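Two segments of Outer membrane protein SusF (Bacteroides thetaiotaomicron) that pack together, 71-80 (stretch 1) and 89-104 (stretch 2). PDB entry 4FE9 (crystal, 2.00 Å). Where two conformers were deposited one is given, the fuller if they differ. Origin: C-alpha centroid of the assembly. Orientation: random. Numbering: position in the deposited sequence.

Stretch 1, residues 71-80: TLNENHTIPF
Stretch 2, residues 89-104: KVALAQLDSVTQEAYK

Residues 71-80 pack along one flank of a strand-to-helix segment, residues 89-104, burying 596 Å² in total without a direct hydrogen bond between them. The chains run in opposite directions: Phe80 lies nearest Val90 (CA-CA 4.7 Å), Ile78 nearest Gln94 (7.1 Å) and His76 nearest Val98 (7.3 Å). In stretch 1, strand residues 71-72 lead into a tight turn, with Asn73 at phi/psi 43/46° and Glu74 at 82/-41°. Reciprocal backbone bonds close it, Leu72 N to His76 O (2.8 Å) and His76 N to Leu72 O (3.2 Å), and the chain then continues extended to Phe80.

Stretch 2 opens in extended conformation. Lys89 contributes its backbone, its O lying 3.2 Å from Phe80 CA in a CA-H...O contact, while the end of its side chain leads away. The buried Val90 (chi1 m) sets CG1 3.9 Å from Phe80 CB and 3.5 Å from Pro79 O, and its CB meets Ile78 CD1 at 3.9 Å.

Ala91 occupies the N-cap position of the helix that begins at Leu92. Its N donates to a water (2.9 Å), which in turn donates to Pro79 O (2.5 Å) and Gln94 OE1 (2.7 Å), so one solvent molecule ties the proline carbonyl to the start of the helix. Gln94 (m, t, chi3 -55°) points toward stretch 1, its long amide arm reaching both this water and the proline ring, with OE1 3.5 Å from Pro79 CG.

The side of the mid-helix that meets stretch 1 is apolar, formed by Leu95 and Val98; aliphatic side chains suit a contact with no direct hydrogen bond. Ile78 (t, t), buried, extends CD1 to 3.6 Å from Leu95 N and 4.1 Å from Leu95 CB. Leu95 (t, p) starts sideways, but its end comes nearer. Leu72 (m, t), buried and pointing toward the helix, packs CD1 4.0 Å from Leu95 CD1 and 3.7 Å from Val98 CG1. Val98 (chi1 t) engages both methyls: CG1 also lies 3.9 Å from His76 CB, and CG2 3.8 Å from Thr77 O and 4.3 Å from Ile78 CD1.

Ala102, a turn beyond Val98, sets its small CB over the His76 ring face (chi1 m, chi2 87°), 4.0 Å from the centroid and 24° off the normal. A weak bond joins His76 ND1 to Leu72 O (3.3 Å). A second water accepts from Asn73 ND2 (2.9 Å) and donates weakly to Ala102 O (3.4 Å). Tyr103 (m, chi2 -86°) brings OH within 3.7 Å of Asn73 ND2. Lys104 (45/46°) is the first residue to leave helical phi/psi, in a Schellman motif.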

# COMPACT_ATOMS: atom_id res chain seq x y z
N THR A 71 11.47 23.22 15.38
CA THR A 71 10.95 22.13 14.60
C THR A 71 9.95 22.63 13.55
O THR A 71 9.43 23.71 13.68
CB THR A 71 10.33 21.03 15.48
OG1 THR A 71 9.10 21.48 16.02
CG2 THR A 71 11.23 20.68 16.60
N LEU A 72 9.82 21.90 12.45
CA LEU A 72 8.81 22.22 11.43
C LEU A 72 7.83 21.06 11.31
O LEU A 72 8.23 19.89 11.42
CB LEU A 72 9.49 22.50 10.07
CG LEU A 72 10.57 23.58 10.11
CD1 LEU A 72 11.53 23.44 8.95
CD2 LEU A 72 9.94 24.98 10.14
N ASN A 73 6.54 21.39 11.33
CA ASN A 73 5.49 20.38 11.38
C ASN A 73 5.81 19.25 12.37
O ASN A 73 5.75 18.07 12.04
CB ASN A 73 5.23 19.81 9.97
CG ASN A 73 4.67 20.87 9.01
OD1 ASN A 73 4.49 22.04 9.38
ND2 ASN A 73 4.43 20.47 7.77
N GLU A 74 6.25 19.63 13.56
CA GLU A 74 6.32 18.71 14.71
C GLU A 74 7.55 17.80 14.78
O GLU A 74 8.03 17.49 15.86
CB GLU A 74 5.04 17.88 14.85
CG GLU A 74 4.45 17.90 16.26
CD GLU A 74 3.21 18.79 16.39
OE1 GLU A 74 2.39 18.80 15.43
OE2 GLU A 74 3.04 19.45 17.45
N ASN A 75 7.99 17.24 13.67
CA ASN A 75 9.12 16.33 13.78
C ASN A 75 10.24 16.49 12.82
O ASN A 75 11.00 15.57 12.63
CB ASN A 75 8.67 14.87 13.82
CG ASN A 75 7.44 14.61 12.98
OD1 ASN A 75 7.51 14.57 11.76
ND2 ASN A 75 6.29 14.51 13.64
N HIS A 76 10.39 17.68 12.24
CA HIS A 76 11.49 17.90 11.33
C HIS A 76 12.35 19.01 11.86
O HIS A 76 11.86 20.07 12.20
CB HIS A 76 10.97 18.27 9.93
CG HIS A 76 10.08 17.22 9.32
ND1 HIS A 76 8.71 17.18 9.54
CD2 HIS A 76 10.36 16.16 8.52
CE1 HIS A 76 8.19 16.17 8.86
NE2 HIS A 76 9.17 15.51 8.27
N THR A 77 13.66 18.81 11.85
CA THR A 77 14.57 19.86 12.23
C THR A 77 15.28 20.38 10.99
O THR A 77 15.20 19.78 9.92
CB THR A 77 15.63 19.36 13.23
OG1 THR A 77 16.26 18.21 12.68
CG2 THR A 77 14.97 18.98 14.59
N ILE A 78 15.97 21.49 11.17
CA ILE A 78 16.62 22.21 10.10
C ILE A 78 17.71 23.05 10.79
O ILE A 78 17.47 23.59 11.87
CB ILE A 78 15.62 23.22 9.43
CG1 ILE A 78 16.29 23.96 8.29
CG2 ILE A 78 15.09 24.26 10.48
CD1 ILE A 78 15.28 24.50 7.24
N PRO A 79 18.91 23.12 10.19
CA PRO A 79 19.90 24.09 10.61
C PRO A 79 19.31 25.53 10.63
O PRO A 79 18.62 25.91 9.71
CB PRO A 79 20.99 23.99 9.52
CG PRO A 79 20.81 22.61 8.94
CD PRO A 79 19.35 22.32 9.02
N PHE A 80 19.70 26.34 11.60
CA PHE A 80 19.14 27.69 11.71
C PHE A 80 20.13 28.58 12.39
O PHE A 80 21.07 28.09 13.02
CB PHE A 80 17.77 27.67 12.48
CG PHE A 80 17.90 27.36 13.95
CD1 PHE A 80 18.02 26.03 14.39
CD2 PHE A 80 18.02 28.40 14.89
CE1 PHE A 80 18.17 25.74 15.76
CE2 PHE A 80 18.32 28.13 16.24
CZ PHE A 80 18.36 26.80 16.69
N LYS A 89 16.71 32.60 11.11
CA LYS A 89 17.05 32.46 9.67
C LYS A 89 17.35 31.01 9.33
O LYS A 89 18.01 30.29 10.13
CB LYS A 89 18.27 33.30 9.35
CG LYS A 89 18.06 34.79 9.41
CD LYS A 89 19.14 35.49 8.61
CE LYS A 89 19.38 36.89 9.12
NZ LYS A 89 19.95 37.78 8.07
N VAL A 90 16.96 30.58 8.13
CA VAL A 90 17.36 29.29 7.61
C VAL A 90 17.83 29.47 6.17
O VAL A 90 17.48 30.46 5.51
CB VAL A 90 16.19 28.26 7.64
CG1 VAL A 90 15.80 27.93 9.10
CG2 VAL A 90 14.96 28.79 6.87
N ALA A 91 18.61 28.51 5.68
CA ALA A 91 18.98 28.49 4.26
C ALA A 91 17.76 28.07 3.44
O ALA A 91 17.10 27.10 3.76
CB ALA A 91 20.20 27.46 4.00
N LEU A 92 17.41 28.88 2.45
CA LEU A 92 16.22 28.61 1.64
C LEU A 92 16.25 27.20 1.05
O LEU A 92 15.24 26.48 1.06
CB LEU A 92 16.09 29.66 0.52
CG LEU A 92 14.80 29.53 -0.31
CD1 LEU A 92 13.59 29.46 0.58
CD2 LEU A 92 14.65 30.67 -1.29
N ALA A 93 17.39 26.79 0.52
CA ALA A 93 17.47 25.46 -0.11
C ALA A 93 17.11 24.36 0.90
O ALA A 93 16.49 23.36 0.55
CB ALA A 93 18.85 25.23 -0.68
N GLN A 94 17.47 24.53 2.18
CA GLN A 94 17.21 23.46 3.14
C GLN A 94 15.78 23.53 3.65
O GLN A 94 15.20 22.51 3.97
CB GLN A 94 18.16 23.52 4.32
CG GLN A 94 19.57 23.47 3.89
CD GLN A 94 20.53 23.44 5.05
OE1 GLN A 94 20.50 24.29 5.92
NE2 GLN A 94 21.44 22.47 5.03
N LEU A 95 15.20 24.73 3.68
CA LEU A 95 13.79 24.87 4.01
C LEU A 95 12.92 24.20 2.93
O LEU A 95 12.01 23.45 3.22
CB LEU A 95 13.42 26.35 4.12
CG LEU A 95 11.95 26.65 4.50
CD1 LEU A 95 11.58 26.02 5.85
CD2 LEU A 95 11.75 28.17 4.57
N ASP A 96 13.28 24.45 1.69
CA ASP A 96 12.63 23.81 0.53
C ASP A 96 12.77 22.29 0.59
O ASP A 96 11.78 21.59 0.60
CB ASP A 96 13.25 24.40 -0.76
CG ASP A 96 12.61 23.85 -2.05
OD1 ASP A 96 11.40 23.54 -2.07
OD2 ASP A 96 13.36 23.68 -3.04
N SER A 97 13.98 21.80 0.87
CA SER A 97 14.22 20.36 1.09
C SER A 97 13.37 19.79 2.22
O SER A 97 12.82 18.70 2.12
CB SER A 97 15.71 20.11 1.39
OG SER A 97 16.48 20.23 0.21
N VAL A 98 13.33 20.49 3.33
CA VAL A 98 12.62 19.96 4.46
C VAL A 98 11.10 19.95 4.18
O VAL A 98 10.38 19.04 4.62
CB VAL A 98 12.99 20.74 5.77
CG1 VAL A 98 12.02 20.44 6.85
CG2 VAL A 98 14.41 20.37 6.21
N THR A 99 10.62 20.95 3.43
CA THR A 99 9.20 21.04 3.10
C THR A 99 8.80 19.83 2.23
O THR A 99 7.75 19.19 2.45
CB THR A 99 8.88 22.39 2.32
OG1 THR A 99 9.11 23.52 3.17
CG2 THR A 99 7.39 22.41 1.88
N GLN A 100 9.68 19.45 1.30
CA GLN A 100 9.35 18.40 0.33
C GLN A 100 9.39 17.02 1.01
O GLN A 100 8.49 16.27 0.88
CB GLN A 100 10.28 18.49 -0.89
CG GLN A 100 10.12 19.82 -1.70
CD GLN A 100 10.97 19.85 -2.98
OE1 GLN A 100 11.12 18.85 -3.63
NE2 GLN A 100 11.44 21.03 -3.36
N GLU A 101 10.32 16.85 1.93
CA GLU A 101 10.32 15.67 2.82
C GLU A 101 9.09 15.55 3.70
O GLU A 101 8.41 14.53 3.68
CB GLU A 101 11.57 15.62 3.67
CG GLU A 101 12.81 15.43 2.85
CD GLU A 101 12.99 13.97 2.41
OE1 GLU A 101 12.16 13.09 2.81
OE2 GLU A 101 13.97 13.70 1.67
N ALA A 102 8.75 16.62 4.41
CA ALA A 102 7.55 16.62 5.23
C ALA A 102 6.34 16.13 4.48
O ALA A 102 5.49 15.46 5.06
CB ALA A 102 7.28 17.99 5.80
N TYR A 103 6.17 16.60 3.23
CA TYR A 103 4.97 16.28 2.47
C TYR A 103 5.16 15.10 1.52
O TYR A 103 4.29 14.79 0.73
CB TYR A 103 4.44 17.52 1.72
CG TYR A 103 3.76 18.54 2.62
CD1 TYR A 103 2.42 18.43 2.94
CD2 TYR A 103 4.51 19.55 3.25
CE1 TYR A 103 1.80 19.32 3.83
CE2 TYR A 103 3.89 20.48 4.11
CZ TYR A 103 2.53 20.33 4.41
OH TYR A 103 1.89 21.21 5.25
N LYS A 104 6.36 14.50 1.55
CA LYS A 104 6.76 13.45 0.57
C LYS A 104 6.40 13.82 -0.86
O LYS A 104 5.85 12.99 -1.59
CB LYS A 104 6.11 12.11 0.93
CG LYS A 104 6.54 11.54 2.28
CD LYS A 104 7.81 10.72 2.14
CE LYS A 104 8.29 10.20 3.48
NZ LYS A 104 9.27 11.13 4.07
O HOH W 1 4.09 17.60 7.35
O HOH W 2 19.19 26.20 7.28